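Local coordinates for hypothetical protein (Trypanosoma cruzi, PDB 1YZV) that is of unknown function but belongs to the isochorismatase family and may be a hydrolase, possibly a ribonuclease, at residues A[20-26]-A[60-66]; A[110-116]-A[136-141]; A[48-52]-A[173-177]. One frame throughout, in Å; residues are numbered along the deposited sequence.

Interaction 1. Residues A[20-26]-A[60-66]; sequences KTAFFCC and HSVYIVT
Two neighbouring strands of the parallel sheet of the isochorismatase-like alpha/beta fold, 20-26 and 61-66, run side by side in extended conformation, their axes 4.7 Å apart and inclined by 19°. The register is in step, Lys-20 facing His-60 and Cys-26 facing Thr-66, and the odd residues of the first strand make all the backbone bonds between the two; the even ones bond to the strand on the other side. Lys-20, in an all-t rotamer, reaches across the start of the second strand until NZ shares water 1 (2.8 Å) with Ser-61 O (2.6 Å from the water). Thr-21 N donates to His-60 O at 3.0 Å, and Thr-21 O accepts from Val-62 N at 3.1 Å; its OG1 turns to Gln-112 on the next strand. Ala-22 CB packs on Val-62 CG1 at 3.6 Å. Phe-23 N bonds to Val-62 O and Phe-23 O to Ile-64 N, both 2.8 Å, while its ring, chi1 m, lies with Tyr-63 on the face occupied by helix 39-56. Phe-24 projects to the other face, toward helix 120-133, with CE1 3.5 Å from Ile-64 CD1. Cys-25 N donates to Ile-64 O at 2.8 Å. The last bond joins Thr-66 N to Cys-25 O at 3.2 Å.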
# COMPACT_ATOMS: atom_id res chain seq x y z
N LYS A 20 14.13 -25.16 9.05
CA LYS A 20 12.83 -25.76 9.23
C LYS A 20 11.70 -24.70 9.18
O LYS A 20 11.94 -23.52 9.43
CB LYS A 20 12.84 -26.50 10.53
CG LYS A 20 11.69 -27.40 10.75
CD LYS A 20 12.16 -28.57 11.63
CE LYS A 20 10.96 -29.32 12.19
NZ LYS A 20 11.38 -30.50 13.03
N THR A 21 10.56 -25.13 8.60
CA THR A 21 9.38 -24.27 8.42
C THR A 21 8.22 -24.80 9.24
O THR A 21 7.99 -26.01 9.25
CB THR A 21 8.93 -24.29 6.91
OG1 THR A 21 10.05 -23.91 6.11
CG2 THR A 21 7.80 -23.33 6.64
N ALA A 22 7.54 -23.92 9.98
CA ALA A 22 6.32 -24.30 10.75
C ALA A 22 5.11 -23.78 10.01
O ALA A 22 5.09 -22.63 9.55
CB ALA A 22 6.35 -23.72 12.16
N PHE A 23 4.13 -24.65 9.85
CA PHE A 23 2.86 -24.29 9.30
C PHE A 23 1.91 -24.08 10.48
O PHE A 23 1.57 -25.02 11.21
CB PHE A 23 2.38 -25.39 8.34
CG PHE A 23 3.19 -25.48 7.08
CD1 PHE A 23 2.87 -24.69 5.97
CD2 PHE A 23 4.27 -26.34 6.99
CE1 PHE A 23 3.67 -24.71 4.86
CE2 PHE A 23 5.13 -26.27 5.90
CZ PHE A 23 4.80 -25.51 4.82
N PHE A 24 1.51 -22.83 10.66
CA PHE A 24 0.57 -22.43 11.73
C PHE A 24 -0.84 -22.26 11.19
O PHE A 24 -1.16 -21.26 10.54
CB PHE A 24 0.99 -21.12 12.36
CG PHE A 24 2.04 -21.24 13.44
CD1 PHE A 24 2.96 -22.27 13.46
CD2 PHE A 24 2.11 -20.29 14.45
CE1 PHE A 24 3.86 -22.39 14.50
CE2 PHE A 24 3.03 -20.38 15.47
CZ PHE A 24 3.93 -21.43 15.48
N CYS A 25 -1.68 -23.23 11.54
CA CYS A 25 -3.09 -23.30 11.18
C CYS A 25 -3.94 -22.76 12.35
O CYS A 25 -4.15 -23.42 13.35
CB CYS A 25 -3.43 -24.76 10.89
SG CYS A 25 -5.13 -25.09 10.41
N CYS A 26 -4.34 -21.52 12.21
CA CYS A 26 -4.98 -20.75 13.27
C CYS A 26 -6.50 -20.93 13.30
O CYS A 26 -7.20 -20.35 12.48
CB CYS A 26 -4.68 -19.27 13.06
SG CYS A 26 -4.75 -18.27 14.47
N HIS A 60 11.98 -31.16 7.74
CA HIS A 60 11.90 -29.81 7.21
C HIS A 60 10.63 -29.04 7.58
O HIS A 60 10.55 -27.84 7.32
CB HIS A 60 12.02 -29.88 5.71
CG HIS A 60 13.26 -30.57 5.23
ND1 HIS A 60 14.53 -30.13 5.55
CD2 HIS A 60 13.42 -31.60 4.38
CE1 HIS A 60 15.42 -30.92 4.98
NE2 HIS A 60 14.78 -31.80 4.23
N SER A 61 9.67 -29.73 8.18
CA SER A 61 8.34 -29.15 8.38
C SER A 61 7.72 -29.64 9.66
O SER A 61 7.80 -30.84 9.96
CB SER A 61 7.44 -29.50 7.16
OG SER A 61 6.16 -28.91 7.30
N VAL A 62 7.02 -28.71 10.35
CA VAL A 62 6.18 -29.00 11.50
C VAL A 62 4.82 -28.32 11.28
O VAL A 62 4.75 -27.25 10.69
CB VAL A 62 6.85 -28.58 12.84
CG1 VAL A 62 7.13 -27.12 12.87
CG2 VAL A 62 6.00 -29.02 14.05
N TYR A 63 3.75 -29.03 11.62
CA TYR A 63 2.37 -28.55 11.39
C TYR A 63 1.68 -28.40 12.75
O TYR A 63 1.40 -29.40 13.43
CB TYR A 63 1.63 -29.57 10.49
CG TYR A 63 0.40 -29.07 9.77
CD1 TYR A 63 -0.83 -28.92 10.43
CD2 TYR A 63 0.46 -28.72 8.42
CE1 TYR A 63 -1.94 -28.42 9.79
CE2 TYR A 63 -0.68 -28.24 7.76
CZ TYR A 63 -1.89 -28.13 8.46
OH TYR A 63 -3.01 -27.66 7.82
N ILE A 64 1.38 -27.14 13.08
CA ILE A 64 0.83 -26.72 14.34
C ILE A 64 -0.56 -26.13 14.18
O ILE A 64 -0.79 -25.24 13.35
CB ILE A 64 1.78 -25.66 15.00
CG1 ILE A 64 3.17 -26.27 15.06
CG2 ILE A 64 1.21 -25.17 16.34
CD1 ILE A 64 4.13 -25.59 15.87
N VAL A 65 -1.50 -26.72 14.91
CA VAL A 65 -2.91 -26.32 14.88
C VAL A 65 -3.30 -25.82 16.27
O VAL A 65 -3.00 -26.45 17.31
CB VAL A 65 -3.82 -27.51 14.52
CG1 VAL A 65 -5.24 -27.05 14.34
CG2 VAL A 65 -3.29 -28.22 13.24
N THR A 66 -3.97 -24.67 16.31
CA THR A 66 -4.62 -24.24 17.54
C THR A 66 -6.13 -24.20 17.37
O THR A 66 -6.66 -24.14 16.26
CB THR A 66 -4.13 -22.86 18.00
OG1 THR A 66 -4.33 -21.89 16.95
CG2 THR A 66 -2.67 -22.95 18.40
O HOH W 1 8.93 -31.58 12.15
O HOH W 2 11.63 -26.02 5.62

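Interaction 2. Residues A[110-116]-A[136-141]; sequences VEQVVLW and KKVVIA
Leu-115, chi1 t and chi2 p, lays its CD2 methyl over two side chains of the adjacent strand, 3.9 Å from Val-138 CG2 and 3.7 Å from Ile-140 CD1; the m,m rotamer of Ile-140 brings that methyl across. Val-113 projects to the same face. Val-114 and Val-139 point to the opposite face, where Ile-176 of helix 173-181 packs on both. Strands 110-116 and 137-141 are extended and parallel, with axes 4.7 Å apart at 16°, and the register pairs Gln-112 with Lys-137, Val-113 with Val-138, Val-114 with Val-139 and Leu-115 with Ile-140. Backbone bonds alternate along it: Lys-137 N to Glu-111 O at 3.1 Å, Val-113 N to Lys-137 O at 3.0 Å, Val-139 N to Val-113 O at 2.9 Å, Leu-115 N to Val-139 O at 2.9 Å, and Ala-141 N to Leu-115 O at 3.0 Å. These are the two strands of a beta-alpha-beta crossover, connected through helix 120-133, in the parallel sheet of the isochorismatase-like fold. At the N-terminal end the backbone of Glu-111 departs from extended geometry (phi/psi -91/-22), and Lys-136 NZ donates to Val-110 O at 2.7 Å. Gln-112 OE1 and Lys-137 NZ share water 3, at 2.7 and 2.8 Å respectively; the same lysine also bonds to Leu-12 O, and Gln-112 NE2 bonds to Thr-21 OG1. At the C-terminal end Trp-116 CB meets Ala-141 CB at 4.0 Å, while the indole leads away from the second strand to meet the ring of Phe-49.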
# COMPACT_ATOMS: atom_id res chain seq x y z
N VAL A 110 13.99 -23.45 13.41
CA VAL A 110 12.66 -23.06 12.93
C VAL A 110 12.66 -21.55 12.67
O VAL A 110 12.38 -20.75 13.56
CB VAL A 110 11.53 -23.43 13.91
CG1 VAL A 110 10.18 -23.12 13.26
CG2 VAL A 110 11.61 -24.89 14.29
N GLU A 111 13.09 -21.19 11.48
CA GLU A 111 13.34 -19.80 11.15
C GLU A 111 12.15 -19.08 10.56
O GLU A 111 12.11 -17.85 10.58
CB GLU A 111 14.48 -19.68 10.15
CG GLU A 111 15.86 -19.95 10.72
CD GLU A 111 16.97 -19.85 9.65
OE1 GLU A 111 16.79 -19.11 8.64
OE2 GLU A 111 18.02 -20.50 9.85
N GLN A 112 11.20 -19.83 10.00
CA GLN A 112 10.11 -19.27 9.22
C GLN A 112 8.80 -20.01 9.42
O GLN A 112 8.78 -21.21 9.64
CB GLN A 112 10.49 -19.17 7.75
CG GLN A 112 10.72 -20.53 7.07
CD GLN A 112 11.51 -20.44 5.79
OE1 GLN A 112 12.21 -19.44 5.50
NE2 GLN A 112 11.38 -21.51 4.96
N VAL A 113 7.72 -19.23 9.48
CA VAL A 113 6.38 -19.73 9.78
C VAL A 113 5.49 -19.26 8.66
O VAL A 113 5.58 -18.08 8.24
CB VAL A 113 5.91 -19.16 11.14
CG1 VAL A 113 4.40 -19.39 11.34
CG2 VAL A 113 6.80 -19.77 12.35
N VAL A 114 4.74 -20.20 8.12
CA VAL A 114 3.67 -19.95 7.19
C VAL A 114 2.39 -19.96 8.01
O VAL A 114 2.03 -20.97 8.63
CB VAL A 114 3.63 -21.02 6.08
CG1 VAL A 114 2.39 -20.88 5.23
CG2 VAL A 114 4.90 -20.92 5.23
N LEU A 115 1.68 -18.83 7.99
CA LEU A 115 0.55 -18.58 8.91
C LEU A 115 -0.74 -18.28 8.14
O LEU A 115 -0.75 -17.45 7.22
CB LEU A 115 0.88 -17.40 9.82
CG LEU A 115 -0.19 -16.79 10.77
CD1 LEU A 115 -0.71 -17.84 11.79
CD2 LEU A 115 0.42 -15.56 11.51
N TRP A 116 -1.83 -18.91 8.56
CA TRP A 116 -3.15 -18.65 7.96
C TRP A 116 -4.27 -19.09 8.91
O TRP A 116 -4.01 -19.74 9.90
CB TRP A 116 -3.29 -19.34 6.58
CG TRP A 116 -3.49 -20.79 6.65
CD1 TRP A 116 -4.71 -21.44 6.58
CD2 TRP A 116 -2.56 -21.79 7.11
NE1 TRP A 116 -4.58 -22.76 6.89
CE2 TRP A 116 -3.26 -23.03 7.15
CE3 TRP A 116 -1.17 -21.81 7.30
CZ2 TRP A 116 -2.65 -24.25 7.54
CZ3 TRP A 116 -0.56 -23.02 7.67
CH2 TRP A 116 -1.31 -24.22 7.78
N LYS A 136 11.30 -14.16 14.14
CA LYS A 136 11.05 -15.15 13.11
C LYS A 136 10.54 -14.45 11.84
O LYS A 136 9.91 -13.40 11.92
CB LYS A 136 10.01 -16.16 13.60
CG LYS A 136 10.32 -16.86 14.94
CD LYS A 136 11.53 -17.75 14.83
CE LYS A 136 11.82 -18.50 16.11
NZ LYS A 136 12.94 -19.51 15.91
N LYS A 137 10.76 -15.07 10.70
CA LYS A 137 10.13 -14.67 9.43
C LYS A 137 8.75 -15.25 9.45
O LYS A 137 8.53 -16.38 9.92
CB LYS A 137 10.93 -15.24 8.23
CG LYS A 137 10.29 -14.89 6.83
CD LYS A 137 11.14 -15.45 5.67
CE LYS A 137 12.39 -14.58 5.36
NZ LYS A 137 13.54 -15.42 4.83
N VAL A 138 7.77 -14.45 9.07
CA VAL A 138 6.38 -14.94 9.03
C VAL A 138 5.69 -14.51 7.73
O VAL A 138 5.81 -13.36 7.29
CB VAL A 138 5.58 -14.59 10.35
CG1 VAL A 138 5.71 -13.18 10.74
CG2 VAL A 138 4.11 -14.98 10.24
N VAL A 139 5.10 -15.48 7.04
CA VAL A 139 4.45 -15.23 5.76
C VAL A 139 3.01 -15.60 5.89
O VAL A 139 2.69 -16.72 6.36
CB VAL A 139 5.13 -16.06 4.64
CG1 VAL A 139 4.56 -15.67 3.25
CG2 VAL A 139 6.58 -15.79 4.70
N ILE A 140 2.15 -14.62 5.67
CA ILE A 140 0.72 -14.81 5.76
C ILE A 140 0.26 -15.40 4.39
O ILE A 140 0.51 -14.81 3.36
CB ILE A 140 -0.02 -13.49 6.07
CG1 ILE A 140 0.60 -12.74 7.25
CG2 ILE A 140 -1.50 -13.71 6.26
CD1 ILE A 140 0.59 -13.49 8.50
N ALA A 141 -0.52 -16.49 4.42
CA ALA A 141 -1.17 -16.97 3.19
C ALA A 141 -2.54 -16.36 3.13
O ALA A 141 -3.49 -16.90 3.69
CB ALA A 141 -1.27 -18.50 3.18
O HOH W 3 13.85 -17.63 6.58

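Interaction 3. Residues A[48-52]-A[173-177]; sequences RFAGL and SESIL
Two helices packed on one face of the parallel sheet of this isochorismatase-like alpha/beta fold meet here: segments 48-52 and 173-177 run nearly parallel, 12° between their directions, with axes 11.2 Å apart, so side chains alone bridge them. Both are helical, each with one i to i+4 bond inside the segment, Leu-52 N to Arg-48 O and Leu-177 N to Ser-173 O, both 2.9 Å. Ser-173, chi1 p, points at the first helix and accepts from Arg-48 NH1 at OG, 2.8 Å, while also bonding to Asp-143; its CB lies 3.6 Å from Phe-49 CZ. Glu-174 OE1 accepts a hydrogen bond from water 4 at 2.8 Å, and that water accepts from Arg-48 NH2 at 3.0 Å; OE2 of the same glutamate bonds to His-121 of the second subunit, so helix 173-181 lies at the subunit interface. Ser-175 OG bonds to His-121 O of the same second subunit. Ile-176 turns back, CG2 3.8 Å from Phe-49 CE1, above the sheet residues Val-114, Val-139 and Ala-141. Leu-177, chi1 -100° and chi2 p, fills the space between the helices: its CD1 lies 4.1 Å from Arg-48 CG, 3.7 Å from Phe-49 CE1 at the ring edge, and 3.5 Å from Leu-52 CD2.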
# COMPACT_ATOMS: atom_id res chain seq x y z
N ARG A 48 -3.83 -27.96 1.45
CA ARG A 48 -2.70 -27.79 0.58
C ARG A 48 -1.39 -27.83 1.37
O ARG A 48 -0.41 -28.49 0.98
CB ARG A 48 -2.84 -26.44 -0.15
CG ARG A 48 -1.62 -26.03 -0.90
CD ARG A 48 -1.92 -24.86 -1.81
NE ARG A 48 -2.64 -25.27 -3.01
CZ ARG A 48 -2.98 -24.44 -3.99
NH1 ARG A 48 -2.68 -23.13 -3.91
NH2 ARG A 48 -3.51 -24.93 -5.11
N PHE A 49 -1.34 -27.07 2.46
CA PHE A 49 -0.14 -27.07 3.32
C PHE A 49 0.06 -28.38 4.08
O PHE A 49 1.21 -28.78 4.33
CB PHE A 49 -0.17 -25.89 4.29
CG PHE A 49 -0.07 -24.52 3.61
CD1 PHE A 49 0.80 -24.30 2.58
CD2 PHE A 49 -0.70 -23.42 4.18
CE1 PHE A 49 0.95 -23.02 2.01
CE2 PHE A 49 -0.58 -22.15 3.63
CZ PHE A 49 0.25 -21.95 2.55
N ALA A 50 -1.04 -29.07 4.37
CA ALA A 50 -0.94 -30.43 4.95
C ALA A 50 -0.23 -31.35 3.97
O ALA A 50 0.69 -32.06 4.37
CB ALA A 50 -2.31 -30.98 5.35
N GLY A 51 -0.62 -31.30 2.69
CA GLY A 51 0.02 -32.09 1.66
C GLY A 51 1.48 -31.70 1.46
O GLY A 51 2.37 -32.55 1.31
N LEU A 52 1.77 -30.40 1.44
CA LEU A 52 3.15 -29.96 1.37
C LEU A 52 4.02 -30.45 2.55
O LEU A 52 5.12 -31.00 2.36
CB LEU A 52 3.18 -28.43 1.27
CG LEU A 52 4.58 -27.82 1.13
CD1 LEU A 52 5.29 -28.36 -0.11
CD2 LEU A 52 4.50 -26.31 1.16
N SER A 173 -0.86 -19.11 -1.05
CA SER A 173 -0.40 -20.50 -0.89
C SER A 173 0.41 -21.02 -2.08
O SER A 173 1.46 -21.68 -1.91
CB SER A 173 -1.59 -21.42 -0.54
OG SER A 173 -2.58 -21.47 -1.60
N GLU A 174 0.01 -20.66 -3.29
CA GLU A 174 0.73 -21.16 -4.45
C GLU A 174 2.15 -20.55 -4.55
O GLU A 174 3.13 -21.26 -4.80
CB GLU A 174 -0.06 -20.91 -5.75
CG GLU A 174 0.61 -21.57 -6.92
CD GLU A 174 -0.25 -21.55 -8.16
OE1 GLU A 174 -1.19 -22.38 -8.24
OE2 GLU A 174 0.07 -20.73 -9.03
N SER A 175 2.24 -19.26 -4.23
CA SER A 175 3.48 -18.54 -4.21
C SER A 175 4.39 -19.09 -3.13
O SER A 175 5.55 -19.39 -3.42
CB SER A 175 3.25 -17.07 -3.99
OG SER A 175 4.42 -16.34 -4.25
N ILE A 176 3.77 -19.43 -2.00
CA ILE A 176 4.49 -19.98 -0.85
C ILE A 176 5.08 -21.37 -1.18
O ILE A 176 6.30 -21.60 -1.00
CB ILE A 176 3.58 -20.00 0.38
CG1 ILE A 176 3.38 -18.57 0.88
CG2 ILE A 176 4.08 -20.94 1.48
CD1 ILE A 176 2.16 -18.38 1.75
N LEU A 177 4.28 -22.24 -1.80
CA LEU A 177 4.78 -23.53 -2.23
C LEU A 177 6.04 -23.39 -3.09
O LEU A 177 7.05 -24.10 -2.87
CB LEU A 177 3.68 -24.30 -2.99
CG LEU A 177 2.94 -25.35 -2.21
CD1 LEU A 177 2.26 -24.74 -0.99
CD2 LEU A 177 1.95 -26.09 -3.10
O HOH W 4 -3.52 -22.49 -6.77

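In the fold
Interactions 1 and 2 belong to the same parallel sheet, their centres 9 Å apart, and strands 20-26 and 110-118 join them: Phe-24 N to Val-114 O and Val-114 N to Ala-22 O, each 2.8 Å, are probable hydrogen bonds. Interaction 3 lies on one face of that sheet, 12 Å between centres from each of the others. Phe-49 is the common piece, with CB 3.7 Å from Phe-23 CD1 and CD2 3.5 Å from Trp-116 CZ3. Along the chain interaction 1 closes before interaction 2 opens, whereas 48-52 falls between the strands of interaction 1 and 173-177 follows interaction 2. Sequence-distant parts of one isochorismatase domain thus share a continuous helix-on-sheet core.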